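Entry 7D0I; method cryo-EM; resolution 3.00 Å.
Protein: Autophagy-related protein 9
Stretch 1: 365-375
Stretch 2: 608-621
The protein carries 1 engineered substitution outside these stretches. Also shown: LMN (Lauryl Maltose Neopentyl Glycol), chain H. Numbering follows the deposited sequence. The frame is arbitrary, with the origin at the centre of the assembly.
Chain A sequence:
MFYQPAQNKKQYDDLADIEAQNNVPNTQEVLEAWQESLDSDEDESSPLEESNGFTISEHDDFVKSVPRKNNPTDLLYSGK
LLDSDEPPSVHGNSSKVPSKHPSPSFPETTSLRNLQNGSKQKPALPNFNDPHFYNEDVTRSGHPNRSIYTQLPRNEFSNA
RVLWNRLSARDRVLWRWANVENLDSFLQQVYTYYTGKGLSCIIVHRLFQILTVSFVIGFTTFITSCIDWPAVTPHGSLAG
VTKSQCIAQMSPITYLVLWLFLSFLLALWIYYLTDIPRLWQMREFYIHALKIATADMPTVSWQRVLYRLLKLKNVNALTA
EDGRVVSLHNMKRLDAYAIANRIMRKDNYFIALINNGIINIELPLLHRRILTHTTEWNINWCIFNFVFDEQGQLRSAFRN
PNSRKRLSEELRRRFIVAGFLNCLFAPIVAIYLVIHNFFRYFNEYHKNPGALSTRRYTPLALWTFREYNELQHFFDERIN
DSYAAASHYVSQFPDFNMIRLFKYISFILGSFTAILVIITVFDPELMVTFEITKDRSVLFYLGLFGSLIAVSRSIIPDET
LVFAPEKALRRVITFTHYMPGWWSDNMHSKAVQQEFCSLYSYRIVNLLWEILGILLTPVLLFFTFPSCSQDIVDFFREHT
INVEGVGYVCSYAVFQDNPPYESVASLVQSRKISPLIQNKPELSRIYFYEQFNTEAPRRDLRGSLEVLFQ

Stretch 1 (365-375) LLHRRILTHTT
Stretch 2 (608-621) LWEILGILLTPVLL

An irregular segment that turns into a helix packs along one side of a long helix, joined by a cation-pi stack on Trp609, one hydrogen bond to the neighbouring Glu610, and apolar or threonine contacts along the rest.

Residues 608-621 are helical throughout, within a longer helix kinked where the backbone N atoms of Ile614, Pro618 and Val619 lack a bond to the preceding turn; proline has no N-H to give. Residues 365-372 form loop, with Arg368 (phi/psi -145/137) and Ile370 (-115/134) extended, and a helix starts at His373 (-80/-31). From Thr372 to Thr375 the two chains advance in the same sense: CA atoms pair as Thr372 with Glu610 at 5.6 Å, Thr374 with Ile614 at 6.1 Å and Thr375 with Thr617 at 6.1 Å.

Trp609 (chi1 -81°, m; chi2 111°) offers a broad aromatic surface. The guanidinium of Arg368 lies flat on it, planes at 21°, with Arg368 CZ 3.9 Å from the centroid of the five-membered ring formed by CG, CD1, NE1, CE2 and CD2 of Trp609, so positive charge meets pi electrons. An extended side chain (chi1 to chi3 all t) also sets Arg368 CD over the six-membered ring. Leu366 meets the indole at its edge, CD2 to Trp609 CH2 at 3.6 Å, while Ile370 CG2 approaches Trp609 CE3 at 3.9 Å. Ile370 (chi1 41°, p) directs its other branch along the helix, CD1 lying 3.8 Å from CD1 of Leu620 (m, t).

Gly613 lets the backbones come close. Thr372 OG1 (chi1 -31°, between wells) sits 3.5 Å from Gly613 CA, and an ideal CB on Gly613 would fall 2.2 Å from that oxygen, a clash. Thr372 occupies the N-cap position without a capping bond from its side chain; instead its N and OG1 each give a weak hydrogen bond to Thr375 OG1, at 3.0 and 3.2 Å respectively.

His373 (chi1 53°, p; chi2 -94°) leaves its CA sideways, but its ring reaches the helix. His373 ND1 donates to Glu610 OE1 at 2.8 Å and 159°, a nearly straight bond to the carboxylate of the buried Glu610. Glu610 (t, p) likewise starts sideways and bends inward; its OE1 is also 3.1 Å from LMN OAU, and the detergent covers one face of the imidazole.

Compact threonines complete the seam: Thr374 CG2 (chi1 61°, p) lies 3.7 Å from Ile614 CG1 (m, t), and Thr375 OG1 (chi1 -37°, m) lies 3.1 Å from Thr617 CG2 (chi1 41°, p).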

# COMPACT_ATOMS: atom_id res chain seq x y z
N LEU A 365 13.18 49.02 23.08
CA LEU A 365 13.15 48.92 24.53
C LEU A 365 12.33 47.74 25.03
O LEU A 365 12.81 46.95 25.84
CB LEU A 365 12.62 50.23 25.14
CG LEU A 365 12.77 50.35 26.65
CD1 LEU A 365 14.24 50.33 27.03
CD2 LEU A 365 12.10 51.62 27.16
N LEU A 366 11.09 47.62 24.56
CA LEU A 366 10.22 46.54 25.03
C LEU A 366 10.73 45.17 24.63
O LEU A 366 10.35 44.17 25.25
CB LEU A 366 8.80 46.76 24.49
CG LEU A 366 7.63 46.37 25.37
CD1 LEU A 366 6.43 47.22 25.03
CD2 LEU A 366 7.29 44.90 25.22
N HIS A 367 11.59 45.09 23.61
CA HIS A 367 12.22 43.84 23.19
C HIS A 367 11.18 42.82 22.73
O HIS A 367 11.12 41.69 23.22
CB HIS A 367 13.10 43.27 24.31
CG HIS A 367 14.45 42.83 23.85
ND1 HIS A 367 15.47 43.71 23.58
CD2 HIS A 367 14.95 41.59 23.63
CE1 HIS A 367 16.55 43.03 23.20
NE2 HIS A 367 16.26 41.74 23.22
N ARG A 368 10.36 43.23 21.77
CA ARG A 368 9.28 42.39 21.27
C ARG A 368 9.10 42.63 19.78
O ARG A 368 9.11 43.77 19.32
CB ARG A 368 7.97 42.67 22.00
CG ARG A 368 6.90 41.64 21.75
CD ARG A 368 5.54 42.16 22.13
NE ARG A 368 4.51 41.15 21.95
CZ ARG A 368 4.06 40.37 22.93
NH1 ARG A 368 3.12 39.47 22.68
NH2 ARG A 368 4.55 40.49 24.15
N ARG A 369 8.92 41.54 19.04
CA ARG A 369 8.63 41.62 17.61
C ARG A 369 7.13 41.80 17.44
O ARG A 369 6.36 40.87 17.68
CB ARG A 369 9.10 40.36 16.89
CG ARG A 369 10.57 40.06 17.00
CD ARG A 369 10.86 38.77 16.29
NE ARG A 369 10.74 38.90 14.85
CZ ARG A 369 10.35 37.91 14.05
NH1 ARG A 369 10.28 38.10 12.74
NH2 ARG A 369 10.03 36.74 14.56
N ILE A 370 6.71 42.99 17.02
CA ILE A 370 5.31 43.28 16.78
C ILE A 370 5.11 43.54 15.30
O ILE A 370 5.90 44.26 14.68
CB ILE A 370 4.82 44.48 17.62
CG1 ILE A 370 5.88 45.58 17.65
CG2 ILE A 370 4.43 44.02 19.01
CD1 ILE A 370 5.65 46.68 16.64
N LEU A 371 4.07 42.94 14.73
CA LEU A 371 3.70 43.14 13.33
C LEU A 371 2.21 43.45 13.32
O LEU A 371 1.39 42.55 13.15
CB LEU A 371 4.04 41.92 12.50
CG LEU A 371 3.94 42.02 10.99
CD1 LEU A 371 4.75 43.18 10.47
CD2 LEU A 371 4.45 40.74 10.41
N THR A 372 1.87 44.72 13.49
CA THR A 372 0.49 45.16 13.43
C THR A 372 0.03 45.18 11.97
O THR A 372 0.75 44.78 11.06
CB THR A 372 0.35 46.53 14.07
OG1 THR A 372 1.32 46.66 15.11
CG2 THR A 372 -1.02 46.71 14.67
N HIS A 373 -1.20 45.65 11.74
CA HIS A 373 -1.62 45.87 10.37
C HIS A 373 -1.09 47.19 9.84
O HIS A 373 -0.80 47.30 8.64
CB HIS A 373 -3.14 45.81 10.26
CG HIS A 373 -3.87 46.70 11.21
ND1 HIS A 373 -4.32 46.27 12.44
CD2 HIS A 373 -4.20 48.01 11.14
CE1 HIS A 373 -4.91 47.27 13.07
NE2 HIS A 373 -4.85 48.34 12.30
N THR A 374 -0.91 48.18 10.70
CA THR A 374 -0.29 49.42 10.26
C THR A 374 1.19 49.23 9.96
O THR A 374 1.73 49.90 9.07
CB THR A 374 -0.46 50.52 11.29
OG1 THR A 374 0.18 50.12 12.51
CG2 THR A 374 -1.92 50.77 11.55
N THR A 375 1.86 48.33 10.68
CA THR A 375 3.25 48.04 10.37
C THR A 375 3.39 47.52 8.95
O THR A 375 4.25 47.96 8.19
CB THR A 375 3.82 47.01 11.35
OG1 THR A 375 3.29 47.25 12.66
CG2 THR A 375 5.32 47.12 11.40
N LEU A 608 -5.02 44.45 22.69
CA LEU A 608 -4.14 45.41 23.36
C LEU A 608 -2.89 45.66 22.54
O LEU A 608 -2.44 46.81 22.43
CB LEU A 608 -3.77 44.90 24.75
CG LEU A 608 -4.91 44.80 25.77
CD1 LEU A 608 -4.38 44.30 27.09
CD2 LEU A 608 -5.59 46.14 25.93
N TRP A 609 -2.32 44.62 21.95
CA TRP A 609 -1.11 44.81 21.17
C TRP A 609 -1.38 45.42 19.80
O TRP A 609 -0.55 46.18 19.30
CB TRP A 609 -0.36 43.50 21.02
CG TRP A 609 0.45 43.18 22.21
CD1 TRP A 609 0.23 42.18 23.11
CD2 TRP A 609 1.61 43.88 22.67
NE1 TRP A 609 1.19 42.20 24.09
CE2 TRP A 609 2.05 43.24 23.84
CE3 TRP A 609 2.32 44.98 22.19
CZ2 TRP A 609 3.16 43.66 24.54
CZ3 TRP A 609 3.43 45.40 22.89
CH2 TRP A 609 3.84 44.74 24.05
N GLU A 610 -2.52 45.12 19.18
CA GLU A 610 -2.87 45.77 17.93
C GLU A 610 -3.19 47.24 18.13
O GLU A 610 -3.21 48.00 17.15
CB GLU A 610 -4.07 45.08 17.28
CG GLU A 610 -4.15 45.22 15.77
CD GLU A 610 -3.35 44.15 15.04
OE1 GLU A 610 -3.57 43.95 13.83
OE2 GLU A 610 -2.49 43.50 15.69
N ILE A 611 -3.46 47.66 19.36
CA ILE A 611 -3.62 49.08 19.66
C ILE A 611 -2.30 49.72 20.04
O ILE A 611 -2.02 50.86 19.65
CB ILE A 611 -4.69 49.27 20.75
CG1 ILE A 611 -6.05 48.82 20.24
CG2 ILE A 611 -4.75 50.71 21.19
CD1 ILE A 611 -7.12 48.84 21.30
N LEU A 612 -1.46 49.02 20.81
CA LEU A 612 -0.18 49.60 21.19
C LEU A 612 0.80 49.63 20.02
O LEU A 612 1.68 50.50 19.98
CB LEU A 612 0.41 48.81 22.36
CG LEU A 612 1.62 49.43 23.05
CD1 LEU A 612 1.26 50.78 23.62
CD2 LEU A 612 2.13 48.52 24.14
N GLY A 613 0.65 48.73 19.06
CA GLY A 613 1.54 48.73 17.92
C GLY A 613 1.27 49.87 16.97
O GLY A 613 2.19 50.40 16.35
N ILE A 614 0.01 50.28 16.83
CA ILE A 614 -0.29 51.45 16.02
C ILE A 614 0.41 52.67 16.60
O ILE A 614 0.78 53.59 15.87
CB ILE A 614 -1.81 51.65 15.92
CG1 ILE A 614 -2.44 50.44 15.24
CG2 ILE A 614 -2.13 52.90 15.14
CD1 ILE A 614 -3.90 50.59 15.01
N LEU A 615 0.63 52.69 17.91
CA LEU A 615 1.36 53.79 18.53
C LEU A 615 2.87 53.62 18.37
O LEU A 615 3.58 54.60 18.14
CB LEU A 615 1.00 53.89 20.01
CG LEU A 615 -0.44 54.24 20.33
CD1 LEU A 615 -0.65 54.27 21.83
CD2 LEU A 615 -0.80 55.58 19.72
N LEU A 616 3.37 52.40 18.49
CA LEU A 616 4.80 52.17 18.49
C LEU A 616 5.40 51.95 17.10
O LEU A 616 6.62 51.76 17.00
CB LEU A 616 5.14 50.98 19.38
CG LEU A 616 4.91 51.24 20.87
CD1 LEU A 616 5.40 50.09 21.70
CD2 LEU A 616 5.59 52.54 21.28
N THR A 617 4.61 51.97 16.04
CA THR A 617 5.20 51.80 14.72
C THR A 617 6.05 52.99 14.28
O THR A 617 7.03 52.78 13.55
CB THR A 617 4.13 51.54 13.65
OG1 THR A 617 3.00 52.38 13.87
CG2 THR A 617 3.70 50.10 13.69
N PRO A 618 5.74 54.23 14.65
CA PRO A 618 6.69 55.31 14.37
C PRO A 618 8.05 55.09 15.01
O PRO A 618 9.06 55.53 14.45
CB PRO A 618 5.99 56.55 14.93
CG PRO A 618 4.57 56.25 14.72
CD PRO A 618 4.43 54.79 15.04
N VAL A 619 8.11 54.42 16.16
CA VAL A 619 9.40 54.08 16.75
C VAL A 619 10.20 53.22 15.78
O VAL A 619 11.40 53.46 15.55
CB VAL A 619 9.21 53.37 18.10
CG1 VAL A 619 10.49 52.68 18.51
CG2 VAL A 619 8.78 54.37 19.15
N LEU A 620 9.56 52.22 15.18
CA LEU A 620 10.22 51.40 14.17
C LEU A 620 10.63 52.24 12.97
O LEU A 620 11.79 52.23 12.56
CB LEU A 620 9.30 50.26 13.74
CG LEU A 620 8.97 49.18 14.76
CD1 LEU A 620 8.04 48.17 14.14
CD2 LEU A 620 10.23 48.50 15.23
N LEU A 621 9.68 52.99 12.41
CA LEU A 621 9.96 53.75 11.20
C LEU A 621 11.00 54.84 11.41
O LEU A 621 11.50 55.38 10.42
CB LEU A 621 8.67 54.37 10.67
CG LEU A 621 7.64 53.38 10.15
CD1 LEU A 621 6.28 54.02 10.10
CD2 LEU A 621 8.03 52.90 8.78
C1 LMN H . -7.90 46.69 8.22
O1 LMN H . -8.41 47.13 7.09
C2 LMN H . -8.31 45.22 8.47
O2 LMN H . -7.61 44.40 7.54
C3 LMN H . -8.01 44.72 9.85
O3 LMN H . -8.81 43.50 10.03
C4 LMN H . -8.32 45.65 10.95
O4 LMN H . -7.60 45.21 12.19
C5 LMN H . -7.90 47.05 10.67
O5 LMN H . -8.45 47.53 9.39
C6 LMN H . -8.37 47.99 11.78
O6 LMN H . -8.06 49.31 11.42
CAA LMN H . -11.93 57.76 11.07
CAB LMN H . -7.61 57.62 -0.81
OAI LMN H . -11.87 43.77 15.27
OAJ LMN H . -11.27 40.45 0.21
OAL LMN H . -11.75 44.90 7.93
OAN LMN H . -11.03 43.11 2.19
OAP LMN H . -11.66 45.70 2.78
OAQ LMN H . -9.74 41.96 16.04
OAR LMN H . -14.28 38.41 2.21
OAS LMN H . -8.30 40.83 13.93
OAT LMN H . -14.49 38.56 4.99
OAU LMN H . -6.39 43.06 12.94
OAV LMN H . -13.64 41.44 5.78
CAW LMN H . -11.87 56.22 11.04
CAX LMN H . -7.54 56.29 -0.04
CAY LMN H . -10.43 55.76 11.38
CAZ LMN H . -8.84 56.12 0.79
CBA LMN H . -10.21 54.27 10.98
CBB LMN H . -8.77 54.79 1.59
CBC LMN H . -11.33 53.78 10.01
CBD LMN H . -8.78 53.59 0.60
CBE LMN H . -11.48 52.24 10.14
CBF LMN H . -9.54 52.40 1.26
CBG LMN H . -10.07 51.57 10.09
CBH LMN H . -8.52 51.38 1.86
CBI LMN H . -9.65 51.39 8.60
CBJ LMN H . -8.72 51.32 3.41
CBK LMN H . -10.65 50.39 7.90
CBL LMN H . -8.31 49.90 3.93
CBM LMN H . -10.91 44.73 14.87
CBN LMN H . -11.49 39.71 1.39
CBP LMN H . -12.03 44.04 6.85
CBQ LMN H . -10.33 50.34 6.36
CBR LMN H . -8.22 49.25 5.37
CBS LMN H . -9.50 48.04 7.27
CBT LMN H . -10.57 48.18 4.91
OBV LMN H . -9.78 47.27 4.13
OBX LMN H . -10.92 45.69 5.47
OBY LMN H . -8.57 44.98 14.32
OBZ LMN H . -12.28 41.41 2.92
OCB LMN H . -11.10 41.98 4.96
CCC LMN H . -9.53 44.21 15.14
CCD LMN H . -12.69 40.24 2.11
CCF LMN H . -11.00 44.24 5.78
CCH LMN H . -10.48 43.72 3.41
CCJ LMN H . -9.93 45.91 4.42
CCL LMN H . -10.37 45.19 3.16
CCM LMN H . -9.65 48.96 5.97
CCN LMN H . -9.50 42.70 14.83
CCO LMN H . -13.29 39.13 2.98
CCQ LMN H . -11.34 43.38 4.55
CCR LMN H . -8.42 44.40 12.97
CCS LMN H . -11.79 40.98 4.26
CCT LMN H . -8.20 42.26 14.26
CCU LMN H . -13.91 39.66 4.22
CCV LMN H . -7.83 42.99 13.02
CCW LMN H . -12.94 40.39 5.08